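Local coordinates for periplasmic His/Glu/Gln/Arg/opine family-binding protein (Silicibacter pomeroyi, PDB 3I6V) that binds lysine in this crystal form and probably serves as the periplasmic solute-binding component of an ABC transporter for amino acids or opines, at residues 94-106 / 156-170. Sequence-based numbering, arbitrary orientation.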
loop_
_atom_site.group_PDB
_atom_site.type_symbol
_atom_site.label_atom_id
_atom_site.label_comp_id
_atom_site.label_asym_id
_atom_site.label_seq_id
_atom_site.Cartn_x
_atom_site.Cartn_y
_atom_site.Cartn_z
ATOM N N SER A 94 -1.249 1.209 -11.261
ATOM C CA SER A 94 -0.087 2.041 -10.988
ATOM C C SER A 94 -0.007 3.094 -12.094
ATOM O O SER A 94 -0.488 2.855 -13.227
ATOM C CB SER A 94 1.163 1.191 -10.970
ATOM O OG SER A 94 1.144 0.305 -9.863
ATOM N N SER A 95 0.586 4.248 -11.786
ATOM C CA SER A 95 0.587 5.397 -12.705
ATOM C C SER A 95 1.860 6.190 -12.576
ATOM O O SER A 95 2.566 6.096 -11.562
ATOM C CB SER A 95 -0.571 6.352 -12.403
ATOM O OG SER A 95 -1.803 5.681 -12.359
ATOM N N TYR A 96 2.150 6.974 -13.616
ATOM C CA TYR A 96 3.274 7.892 -13.603
ATOM C C TYR A 96 2.775 9.283 -13.233
ATOM O O TYR A 96 1.707 9.713 -13.673
ATOM C CB TYR A 96 3.982 7.976 -14.950
ATOM C CG TYR A 96 4.655 6.710 -15.414
ATOM C CD1 TYR A 96 3.944 5.752 -16.147
ATOM C CD2 TYR A 96 6.000 6.477 -15.136
ATOM C CE1 TYR A 96 4.564 4.566 -16.590
ATOM C CE2 TYR A 96 6.625 5.324 -15.574
ATOM C CZ TYR A 96 5.904 4.379 -16.295
ATOM O OH TYR A 96 6.549 3.255 -16.706
ATOM N N VAL A 97 3.578 9.979 -12.450
ATOM C CA VAL A 97 3.294 11.384 -12.112
ATOM C C VAL A 97 4.528 12.227 -12.348
ATOM O O VAL A 97 5.638 11.812 -12.043
ATOM C CB VAL A 97 2.746 11.574 -10.670
ATOM C CG1 VAL A 97 2.903 13.053 -10.209
ATOM C CG2 VAL A 97 1.295 11.216 -10.634
ATOM N N ALA A 98 4.317 13.423 -12.914
ATOM C CA ALA A 98 5.419 14.285 -13.291
ATOM C C ALA A 98 5.068 15.781 -13.089
ATOM O O ALA A 98 3.932 16.123 -12.747
ATOM C CB ALA A 98 5.796 14.010 -14.776
ATOM N N THR A 99 6.045 16.648 -13.334
ATOM C CA THR A 99 5.817 18.115 -13.283
ATOM C C THR A 99 5.424 18.727 -14.654
ATOM O O THR A 99 4.982 19.877 -14.715
ATOM C CB THR A 99 7.035 18.859 -12.716
ATOM O OG1 THR A 99 8.164 18.632 -13.565
ATOM C CG2 THR A 99 7.382 18.373 -11.293
ATOM N N SER A 100 5.582 17.969 -15.745
ATOM C CA SER A 100 5.098 18.414 -17.071
ATOM C C SER A 100 4.543 17.251 -17.884
ATOM O O SER A 100 4.881 16.094 -17.636
ATOM C CB SER A 100 6.199 19.119 -17.860
ATOM O OG SER A 100 7.201 18.196 -18.253
ATOM N N ASP A 101 3.682 17.561 -18.847
ATOM C CA ASP A 101 3.076 16.534 -19.696
ATOM C C ASP A 101 4.096 15.776 -20.554
ATOM O O ASP A 101 3.932 14.575 -20.813
ATOM C CB ASP A 101 1.939 17.119 -20.532
ATOM C CG ASP A 101 0.701 17.442 -19.689
ATOM O OD1 ASP A 101 -0.116 18.294 -20.109
ATOM O OD2 ASP A 101 0.528 16.844 -18.598
ATOM N N GLY A 102 5.170 16.455 -20.937
ATOM C CA GLY A 102 6.192 15.847 -21.784
ATOM C C GLY A 102 7.358 15.276 -21.022
ATOM O O GLY A 102 8.467 15.176 -21.561
ATOM N N ALA A 103 7.130 14.903 -19.759
ATOM C CA ALA A 103 8.196 14.283 -18.965
ATOM C C ALA A 103 8.657 13.013 -19.662
ATOM O O ALA A 103 7.843 12.289 -20.221
ATOM C CB ALA A 103 7.716 13.959 -17.543
ATOM N N ASP A 104 9.964 12.777 -19.635
ATOM C CA ASP A 104 10.553 11.593 -20.227
ATOM C C ASP A 104 10.408 10.361 -19.295
ATOM O O ASP A 104 11.212 10.149 -18.370
ATOM C CB ASP A 104 12.028 11.871 -20.537
ATOM C CG ASP A 104 12.732 10.686 -21.148
ATOM O OD1 ASP A 104 12.055 9.733 -21.605
ATOM O OD2 ASP A 104 13.980 10.696 -21.144
ATOM N N LEU A 105 9.400 9.543 -19.580
ATOM C CA LEU A 105 9.126 8.320 -18.816
ATOM C C LEU A 105 10.155 7.214 -19.029
ATOM O O LEU A 105 10.068 6.161 -18.398
ATOM C CB LEU A 105 7.721 7.787 -19.126
ATOM C CG LEU A 105 6.555 8.749 -18.955
ATOM C CD1 LEU A 105 5.210 8.013 -19.044
ATOM C CD2 LEU A 105 6.680 9.563 -17.632
ATOM N N SER A 106 11.117 7.425 -19.921
ATOM C CA SER A 106 12.212 6.489 -20.086
ATOM C C SER A 106 13.475 7.075 -19.467
ATOM O O SER A 106 14.546 6.516 -19.574
ATOM C CB SER A 106 12.410 6.122 -21.564
ATOM O OG SER A 106 11.322 5.346 -22.042
ATOM N N LEU A 156 -1.328 8.266 -5.429
ATOM C CA LEU A 156 -1.066 9.482 -6.239
ATOM C C LEU A 156 -2.277 10.411 -6.458
ATOM O O LEU A 156 -2.084 11.621 -6.535
ATOM C CB LEU A 156 -0.418 9.149 -7.585
ATOM C CG LEU A 156 0.973 8.518 -7.524
ATOM C CD1 LEU A 156 1.327 7.863 -8.893
ATOM C CD2 LEU A 156 2.084 9.491 -7.060
ATOM N N VAL A 157 -3.490 9.874 -6.530
ATOM C CA VAL A 157 -4.671 10.709 -6.820
ATOM C C VAL A 157 -4.781 11.950 -5.880
ATOM O O VAL A 157 -4.802 13.073 -6.386
ATOM C CB VAL A 157 -5.995 9.909 -6.933
ATOM C CG1 VAL A 157 -7.246 10.861 -6.852
ATOM C CG2 VAL A 157 -6.034 9.072 -8.271
ATOM N N PRO A 158 -4.780 11.753 -4.532
ATOM C CA PRO A 158 -4.895 12.945 -3.665
ATOM C C PRO A 158 -3.679 13.855 -3.770
ATOM O O PRO A 158 -3.792 15.062 -3.592
ATOM C CB PRO A 158 -5.011 12.346 -2.238
ATOM C CG PRO A 158 -5.486 10.902 -2.457
ATOM C CD PRO A 158 -4.747 10.507 -3.736
ATOM N N ILE A 159 -2.514 13.286 -4.036
ATOM C CA ILE A 159 -1.300 14.070 -4.157
ATOM C C ILE A 159 -1.347 15.031 -5.375
ATOM O O ILE A 159 -1.011 16.234 -5.266
ATOM C CB ILE A 159 -0.084 13.139 -4.160
ATOM C CG1 ILE A 159 0.171 12.609 -2.742
ATOM C CG2 ILE A 159 1.144 13.848 -4.627
ATOM C CD1 ILE A 159 1.280 11.612 -2.681
ATOM N N VAL A 160 -1.781 14.506 -6.518
ATOM C CA VAL A 160 -2.044 15.325 -7.697
ATOM C C VAL A 160 -3.096 16.407 -7.420
ATOM O O VAL A 160 -2.886 17.571 -7.764
ATOM C CB VAL A 160 -2.488 14.448 -8.920
ATOM C CG1 VAL A 160 -3.111 15.340 -10.031
ATOM C CG2 VAL A 160 -1.315 13.648 -9.430
ATOM N N ALA A 161 -4.206 16.039 -6.793
ATOM C CA ALA A 161 -5.228 17.032 -6.474
ATOM C C ALA A 161 -4.725 18.158 -5.523
ATOM O O ALA A 161 -5.188 19.277 -5.631
ATOM C CB ALA A 161 -6.492 16.354 -5.915
ATOM N N GLU A 162 -3.750 17.853 -4.647
ATOM C CA GLU A 162 -3.248 18.776 -3.597
ATOM C C GLU A 162 -2.145 19.664 -4.144
ATOM O O GLU A 162 -1.683 20.566 -3.453
ATOM C CB GLU A 162 -2.573 17.992 -2.455
ATOM C CG GLU A 162 -3.454 17.225 -1.492
ATOM C CD GLU A 162 -2.672 16.147 -0.779
ATOM O OE1 GLU A 162 -1.414 16.176 -0.809
ATOM O OE2 GLU A 162 -3.310 15.232 -0.207
ATOM N N SER A 163 -1.668 19.354 -5.350
ATOM C CA SER A 163 -0.464 19.965 -5.868
ATOM C C SER A 163 -0.697 21.356 -6.480
ATOM O O SER A 163 0.262 21.980 -6.898
ATOM C CB SER A 163 0.211 19.074 -6.917
ATOM O OG SER A 163 -0.480 19.137 -8.172
ATOM N N GLY A 164 -1.951 21.794 -6.560
ATOM C CA GLY A 164 -2.287 23.052 -7.254
ATOM C C GLY A 164 -1.716 23.107 -8.667
ATOM O O GLY A 164 -1.163 24.129 -9.087
ATOM N N GLY A 165 -1.805 21.986 -9.389
ATOM C CA GLY A 165 -1.273 21.905 -10.749
ATOM C C GLY A 165 0.224 21.719 -10.909
ATOM O O GLY A 165 0.712 21.609 -12.052
ATOM N N GLU A 166 0.984 21.666 -9.808
ATOM C CA GLU A 166 2.433 21.408 -9.926
ATOM C C GLU A 166 2.785 19.936 -10.291
ATOM O O GLU A 166 3.914 19.644 -10.715
ATOM C CB GLU A 166 3.181 21.806 -8.650
ATOM C CG GLU A 166 2.946 23.282 -8.197
ATOM C CD GLU A 166 3.640 24.309 -9.081
ATOM O OE1 GLU A 166 4.562 23.933 -9.849
ATOM O OE2 GLU A 166 3.260 25.502 -8.998
ATOM N N LEU A 167 1.833 19.029 -10.083
ATOM C CA LEU A 167 2.039 17.581 -10.372
ATOM C C LEU A 167 0.883 17.111 -11.192
ATOM O O LEU A 167 -0.227 17.566 -10.987
ATOM C CB LEU A 167 2.099 16.720 -9.099
ATOM C CG LEU A 167 3.329 16.959 -8.235
ATOM C CD1 LEU A 167 3.136 16.312 -6.837
ATOM C CD2 LEU A 167 4.665 16.570 -8.929
ATOM N N MET A 168 1.139 16.185 -12.117
ATOM C CA MET A 168 0.067 15.686 -12.962
ATOM C C MET A 168 0.321 14.229 -13.403
ATOM O O MET A 168 1.456 13.791 -13.525
ATOM C CB MET A 168 -0.096 16.596 -14.197
ATOM C CG MET A 168 1.174 16.674 -15.091
ATOM S SD MET A 168 1.367 18.302 -15.917
ATOM C CE MET A 168 1.725 19.306 -14.476
ATOM N N PHE A 169 -0.755 13.505 -13.663
ATOM C CA PHE A 169 -0.629 12.182 -14.296
ATOM C C PHE A 169 -0.133 12.282 -15.745
ATOM O O PHE A 169 -0.595 13.134 -16.512
ATOM C CB PHE A 169 -1.968 11.465 -14.260
ATOM C CG PHE A 169 -2.370 10.998 -12.880
ATOM C CD1 PHE A 169 -3.505 11.525 -12.251
ATOM C CD2 PHE A 169 -1.611 10.017 -12.214
ATOM C CE1 PHE A 169 -3.883 11.083 -10.961
ATOM C CE2 PHE A 169 -1.977 9.558 -10.923
ATOM C CZ PHE A 169 -3.127 10.082 -10.304
ATOM N N VAL A 170 0.820 11.420 -16.100
ATOM C CA VAL A 170 1.324 11.322 -17.467
ATOM C C VAL A 170 1.343 9.838 -17.896
ATOM O O VAL A 170 1.460 8.930 -17.051
ATOM C CB VAL A 170 2.731 11.971 -17.591
ATOM C CG1 VAL A 170 2.648 13.462 -17.295
ATOM C CG2 VAL A 170 3.711 11.342 -16.624
HETATM O O HOH W 1 0.390 6.796 -15.813
#
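V97 and F169 face each other as a non-hydrogen-bonded antiparallel pair where strand 168-170 joins strand 93-98 in one lobe of this family 3 solute-binding fold. The neighbouring pair, A98 and M168, is joined by two backbone hydrogen bonds, A98 N to M168 O and M168 N to A98 O, both 2.9 Å. On the V97 face, the two methyls divide the work. V97 CG1, anti to the backbone N (chi1 162°), packs on L167 CB, the two side chains crossing at about a right angle, whereas V97 CG2 lies 3.5 Å from F169 CD2 and also meets L156 CD1 and V160 CG2, so a compact branched residue fills the angle between sheet and helix 153-162. V160 CG2 in turn lies over one face of the F169 ring, toward its rim; R153 joins that ring by a cation-pi contact. On the other face, V170 CG2 lies 3.6 Å from L105 CD2 and 3.9 Å from A98 CB, whose small size admits it. M168 suits the strand end because its flexible thioether chain can bend (chi3 69°) against T99 and the start of the S100-A103 turn. With an alanine here, T99 O and D101 OD2 would probably lose the methyl and sulfur packed against them, opening a gap beside the turn. M168 CE sits 3.3 Å from T99 O, while M168 SD lies 3.2 Å from D101 OD2.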